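Long-range contacts in FAA hydrolase family protein (Pseudomonas aeruginosa, PDB 6J5Y), which probably hydrolyses fumarylpyruvate, cleaving a carbon-carbon bond with the help of a bound manganese ion, and binds pyruvate in the same pocket: residues I159-D164 / E214-A219; V110-T115 / G224-R229. All coordinates share one frame; numbering follows the deposited sequence.

Contact 1 (I159-D164 / E214-A219); sequences ISLQVD and ERMLGA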
loop_
_atom_site.group_PDB
_atom_site.type_symbol
_atom_site.label_atom_id
_atom_site.label_comp_id
_atom_site.label_asym_id
_atom_site.label_seq_id
_atom_site.Cartn_x
_atom_site.Cartn_y
_atom_site.Cartn_z
ATOM N N ILE A 159 11.362 1.588 7.409
ATOM C CA ILE A 159 9.874 1.589 7.323
ATOM C C ILE A 159 9.353 1.178 8.700
ATOM O O ILE A 159 9.818 0.140 9.273
ATOM C CB ILE A 159 9.380 0.673 6.192
ATOM C CG1 ILE A 159 7.847 0.634 6.094
ATOM C CG2 ILE A 159 9.990 -0.722 6.314
ATOM C CD1 ILE A 159 7.330 0.121 4.769
ATOM N N SER A 160 8.445 1.971 9.243
ATOM C CA SER A 160 8.020 1.860 10.656
ATOM C C SER A 160 6.544 2.239 10.796
ATOM O O SER A 160 6.052 3.125 10.032
ATOM C CB SER A 160 8.891 2.720 11.510
ATOM O OG SER A 160 8.561 4.085 11.285
ATOM N N LEU A 161 5.875 1.597 11.746
ATOM C CA LEU A 161 4.476 1.901 12.114
ATOM C C LEU A 161 4.393 1.890 13.629
ATOM O O LEU A 161 4.794 0.865 14.249
ATOM C CB LEU A 161 3.513 0.867 11.533
ATOM C CG LEU A 161 2.035 1.225 11.682
ATOM C CD1 LEU A 161 1.226 0.556 10.597
ATOM C CD2 LEU A 161 1.488 0.833 13.037
ATOM N N GLN A 162 3.897 2.979 14.200
ATOM C CA GLN A 162 3.643 3.012 15.650
ATOM C C GLN A 162 2.147 3.189 15.861
ATOM O O GLN A 162 1.460 3.804 14.999
ATOM C CB GLN A 162 4.542 4.037 16.338
ATOM C CG GLN A 162 4.360 5.461 15.852
ATOM C CD GLN A 162 4.973 6.436 16.823
ATOM O OE1 GLN A 162 4.268 7.192 17.491
ATOM N NE2 GLN A 162 6.292 6.383 16.930
ATOM N N VAL A 163 1.640 2.568 16.927
ATOM C CA VAL A 163 0.243 2.762 17.370
ATOM C C VAL A 163 0.313 3.318 18.786
ATOM O O VAL A 163 0.905 2.632 19.662
ATOM C CB VAL A 163 -0.583 1.465 17.294
ATOM C CG1 VAL A 163 -1.962 1.663 17.892
ATOM C CG2 VAL A 163 -0.676 0.944 15.857
ATOM N N ASP A 164 -0.273 4.498 18.988
ATOM C CA ASP A 164 -0.372 5.160 20.314
ATOM C C ASP A 164 1.025 5.230 20.929
ATOM O O ASP A 164 1.146 4.913 22.119
ATOM C CB ASP A 164 -1.349 4.403 21.209
ATOM C CG ASP A 164 -2.797 4.512 20.755
ATOM O OD1 ASP A 164 -3.130 5.503 20.069
ATOM O OD2 ASP A 164 -3.581 3.623 21.107
ATOM N N GLU A 214 -7.672 4.563 18.768
ATOM C CA GLU A 214 -6.204 4.403 18.600
ATOM C C GLU A 214 -5.705 5.203 17.394
ATOM O O GLU A 214 -6.409 5.258 16.357
ATOM C CB GLU A 214 -5.788 2.948 18.371
ATOM C CG GLU A 214 -6.046 2.061 19.564
ATOM C CD GLU A 214 -5.348 0.714 19.494
ATOM O OE1 GLU A 214 -5.637 -0.055 18.564
ATOM O OE2 GLU A 214 -4.507 0.444 20.383
ATOM N N ARG A 215 -4.472 5.688 17.509
ATOM C CA ARG A 215 -3.774 6.534 16.516
ATOM C C ARG A 215 -2.603 5.725 15.964
ATOM O O ARG A 215 -1.901 5.088 16.770
ATOM C CB ARG A 215 -3.276 7.812 17.198
ATOM C CG ARG A 215 -3.584 9.108 16.462
ATOM C CD ARG A 215 -3.522 10.284 17.421
ATOM N NE ARG A 215 -2.214 10.926 17.500
ATOM C CZ ARG A 215 -1.715 11.520 18.580
ATOM N NH1 ARG A 215 -0.525 12.093 18.528
ATOM N NH2 ARG A 215 -2.384 11.520 19.721
ATOM N N MET A 216 -2.384 5.781 14.654
ATOM C CA MET A 216 -1.266 5.109 13.948
ATOM C C MET A 216 -0.368 6.201 13.368
ATOM O O MET A 216 -0.928 7.219 12.913
ATOM C CB MET A 216 -1.775 4.245 12.791
ATOM C CG MET A 216 -2.457 2.957 13.217
ATOM S SD MET A 216 -3.379 2.202 11.835
ATOM C CE MET A 216 -4.833 3.245 11.767
ATOM N N LEU A 217 0.954 5.986 13.355
ATOM C CA LEU A 217 1.893 6.848 12.589
ATOM C C LEU A 217 2.883 5.949 11.843
ATOM O O LEU A 217 3.670 5.251 12.477
ATOM C CB LEU A 217 2.586 7.820 13.541
ATOM C CG LEU A 217 3.375 8.952 12.883
ATOM C CD1 LEU A 217 2.448 9.937 12.191
ATOM C CD2 LEU A 217 4.248 9.654 13.915
ATOM N N GLY A 218 2.805 5.958 10.524
ATOM C CA GLY A 218 3.771 5.281 9.661
ATOM C C GLY A 218 4.789 6.271 9.155
ATOM O O GLY A 218 4.481 7.454 9.088
ATOM N N ALA A 219 5.971 5.789 8.820
ATOM C CA ALA A 219 7.004 6.624 8.205
ATOM C C ALA A 219 7.898 5.746 7.339
ATOM O O ALA A 219 8.093 4.561 7.651
ATOM C CB ALA A 219 7.737 7.371 9.275
#
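Val163 and Met216 face each other as a non-hydrogen-bonded pair where strands 159-163 and 215-219 run antiparallel, at 168°. Their side chains lie alongside one another, Val163 CG2 resting 3.8 Å from Met216 CG. With CG anti to its carbonyl carbon (chi1 -74°), Met216 starts beside Val163, but its end leads away from strand 159-163; the side chain also touches Tyr81, Val228 and Val230. Leu161 shares this buried face and packs on Tyr81 and Ile83. It pairs with Gly218, also non-hydrogen-bonded, CA to CA 4.2 Å; having no side chain, Gly218 adds nothing to this face. Apolar valine, leucine and methionine suit a buried surface packed against strand 79-89. The other face, bearing Ser160, Gln162, Leu217 and Ala219, is partly open to solvent, its side chains touching mainly near their bases. There the aliphatic part of Gln162 makes the contact, its CG lying 3.7 Å from Leu217 CB while the chain runs on, extended, beside the leucine; a long polar residue suits such a half-covered place. Between the faces the backbones alternate paired bonds, among them Leu217 N to Gln162 O at 2.8 Å. At the exposed end Asp164 leaves the strand yet prolongs the ladder: its N bonds to Arg215 O, and its OD1 accepts Arg215 N at 2.9 Å from above the carboxylate plane. OD2 lies 3.4 Å from Glu214 OE2, the carboxylates turned 65° apart, while Glu214 OE1 is held by Glu211 N. The crowding of two acids implies some repulsion, probably eased by solvent, whereas the apolar face gains its stability from burial.

Contact 2 (V110-T115 / G224-R229); sequences VGLDMT and GELSVR. With MN (manganese (II) ion), chain C.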
loop_
_atom_site.group_PDB
_atom_site.type_symbol
_atom_site.label_atom_id
_atom_site.label_comp_id
_atom_site.label_asym_id
_atom_site.label_seq_id
_atom_site.Cartn_x
_atom_site.Cartn_y
_atom_site.Cartn_z
ATOM N N VAL A 110 4.226 6.779 1.500
ATOM C CA VAL A 110 3.890 5.883 2.639
ATOM C C VAL A 110 2.425 5.462 2.495
ATOM O O VAL A 110 1.596 6.350 2.309
ATOM C CB VAL A 110 4.104 6.599 3.983
ATOM C CG1 VAL A 110 3.918 5.633 5.147
ATOM C CG2 VAL A 110 5.451 7.306 4.027
ATOM N N GLY A 111 2.122 4.167 2.612
ATOM C CA GLY A 111 0.745 3.674 2.533
ATOM C C GLY A 111 0.399 2.718 3.652
ATOM O O GLY A 111 1.309 2.142 4.247
ATOM N N LEU A 112 -0.899 2.545 3.877
ATOM C CA LEU A 112 -1.471 1.540 4.796
ATOM C C LEU A 112 -2.412 0.632 4.000
ATOM O O LEU A 112 -3.378 1.127 3.374
ATOM C CB LEU A 112 -2.230 2.249 5.915
ATOM C CG LEU A 112 -1.396 2.758 7.083
ATOM C CD1 LEU A 112 -2.196 3.756 7.900
ATOM C CD2 LEU A 112 -0.945 1.585 7.956
ATOM N N ASP A 113 -2.136 -0.663 4.041
ATOM C CA ASP A 113 -3.020 -1.683 3.455
ATOM C C ASP A 113 -3.956 -2.123 4.579
ATOM O O ASP A 113 -3.710 -3.200 5.193
ATOM C CB ASP A 113 -2.183 -2.778 2.790
ATOM C CG ASP A 113 -3.029 -3.931 2.294
ATOM O OD1 ASP A 113 -4.271 -3.745 2.198
ATOM O OD2 ASP A 113 -2.452 -5.011 2.024
ATOM N N MET A 114 -4.993 -1.330 4.843
ATOM C CA MET A 114 -5.920 -1.611 5.969
ATOM C C MET A 114 -6.731 -2.866 5.585
ATOM O O MET A 114 -6.958 -3.118 4.382
ATOM C CB MET A 114 -6.811 -0.407 6.295
ATOM C CG MET A 114 -6.009 0.842 6.688
ATOM S SD MET A 114 -4.914 0.555 8.116
ATOM C CE MET A 114 -6.089 -0.032 9.339
ATOM N N THR A 115 -6.986 -3.745 6.545
ATOM C CA THR A 115 -7.365 -5.150 6.241
ATOM C C THR A 115 -8.458 -5.603 7.213
ATOM O O THR A 115 -8.253 -5.413 8.398
ATOM C CB THR A 115 -6.136 -6.069 6.332
ATOM O OG1 THR A 115 -5.188 -5.644 5.348
ATOM C CG2 THR A 115 -6.465 -7.524 6.101
ATOM N N GLY A 224 8.571 11.049 4.557
ATOM C CA GLY A 224 7.755 11.612 5.641
ATOM C C GLY A 224 6.872 10.554 6.289
ATOM O O GLY A 224 7.258 9.382 6.331
ATOM N N GLU A 225 5.697 10.975 6.733
ATOM C CA GLU A 225 4.882 10.262 7.743
ATOM C C GLU A 225 3.430 10.168 7.263
ATOM O O GLU A 225 3.012 10.965 6.401
ATOM C CB GLU A 225 4.979 11.026 9.060
ATOM C CG GLU A 225 4.324 12.397 8.979
ATOM C CD GLU A 225 5.185 13.511 8.395
ATOM O OE1 GLU A 225 5.950 14.103 9.191
ATOM O OE2 GLU A 225 5.114 13.773 7.152
ATOM N N LEU A 226 2.679 9.257 7.867
ATOM C CA LEU A 226 1.243 9.027 7.575
ATOM C C LEU A 226 0.516 8.857 8.904
ATOM O O LEU A 226 0.758 7.833 9.550
ATOM C CB LEU A 226 1.118 7.772 6.697
ATOM C CG LEU A 226 -0.302 7.334 6.357
ATOM C CD1 LEU A 226 -1.029 8.431 5.619
ATOM C CD2 LEU A 226 -0.280 6.060 5.534
ATOM N N SER A 227 -0.285 9.840 9.317
ATOM C CA SER A 227 -1.055 9.831 10.590
ATOM C C SER A 227 -2.531 9.466 10.352
ATOM O O SER A 227 -3.249 10.187 9.626
ATOM C CB SER A 227 -0.915 11.154 11.299
ATOM O OG SER A 227 -1.669 11.186 12.499
ATOM N N VAL A 228 -2.999 8.405 11.005
ATOM C CA VAL A 228 -4.402 7.922 10.867
ATOM C C VAL A 228 -4.915 7.610 12.268
ATOM O O VAL A 228 -4.201 6.910 12.988
ATOM C CB VAL A 228 -4.497 6.673 9.967
ATOM C CG1 VAL A 228 -5.930 6.155 9.889
ATOM C CG2 VAL A 228 -3.936 6.938 8.574
ATOM N N ARG A 229 -6.093 8.103 12.621
ATOM C CA ARG A 229 -6.812 7.718 13.856
ATOM C C ARG A 229 -8.077 6.969 13.449
ATOM O O ARG A 229 -8.817 7.460 12.574
ATOM C CB ARG A 229 -7.168 8.929 14.726
ATOM C CG ARG A 229 -7.922 8.585 16.009
ATOM C CD ARG A 229 -8.144 9.763 16.954
ATOM N NE ARG A 229 -7.956 11.024 16.246
ATOM C CZ ARG A 229 -8.154 12.246 16.732
ATOM N NH1 ARG A 229 -7.919 13.287 15.950
ATOM N NH2 ARG A 229 -8.586 12.434 17.969
HETATM MN MN MN C . -0.395 -5.610 2.429
HETATM O O HOH W 1 0.036 -5.465 0.313
#
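Leu112 reaches tip to tip toward Val228, CD1 meeting CG2 at 3.7 Å, while its CG sits 3.8 Å from Leu226 CD2. Leu226 fills the middle of the contact: its CB meets Val110 CG1 at 3.8 Å, and the two side chains slide past each other in opposite directions. Leu226 CG is anti to the backbone N (chi1 177°); beyond it, CD2 lies 3.7 Å from Val110 O. No hydrogen bond joins the segments; the strand axes lie 7.1 Å apart at 31°, so this is face packing between two sheets, for which branched aliphatic residues are well suited. Ile83 and Pro141 extend the apolar layer around Val110, Leu112 and Val228. Strand 105-116 is fixed from its own sheet, with backbone bonds from Gly111 and Asp113 to strand 79-89. Just past Leu112, Asp113 gives OD2 to the manganese ion at 2.2 Å, alongside Glu82, Glu84 and a water at 2.2 Å, while Lys54 forms a salt bridge with its OD1. Thr115 OG1, 2.9 Å from Asp113 O, donates from above the carbonyl plane, and Lys134 NZ hydrogen-bonds both Asp113 OD2 and Thr115 OG1. The chemistry therefore divides at neighbouring residues, a hydrophobic seam behind and charged metal ligation in front.

In the fold
The two contacts meet along strands 215-220 and 225-231, consecutive in the chain and adjacent in one five-stranded sheet. Met216 N probably bonds to Val228 O at 2.7 Å, and Gly218 O to Leu226 N at 2.8 Å. Contact 1 thus pairs neighbouring strands within that sheet, whereas contact 2 packs it against the sheet carrying the metal ligands. Their centres are 8 Å apart, and Leu161 CD1 of contact 1 packs on Leu112 CD2 of contact 2 at 3.6 Å, so their apolar side chains touch directly. Only contact 2 holds a manganese ligand, Asp113, which also touches pyruvate; in contact 1 the side chain of Ile159 lies about 10 Å from the bound pyruvate and about 10 Å from the manganese ion.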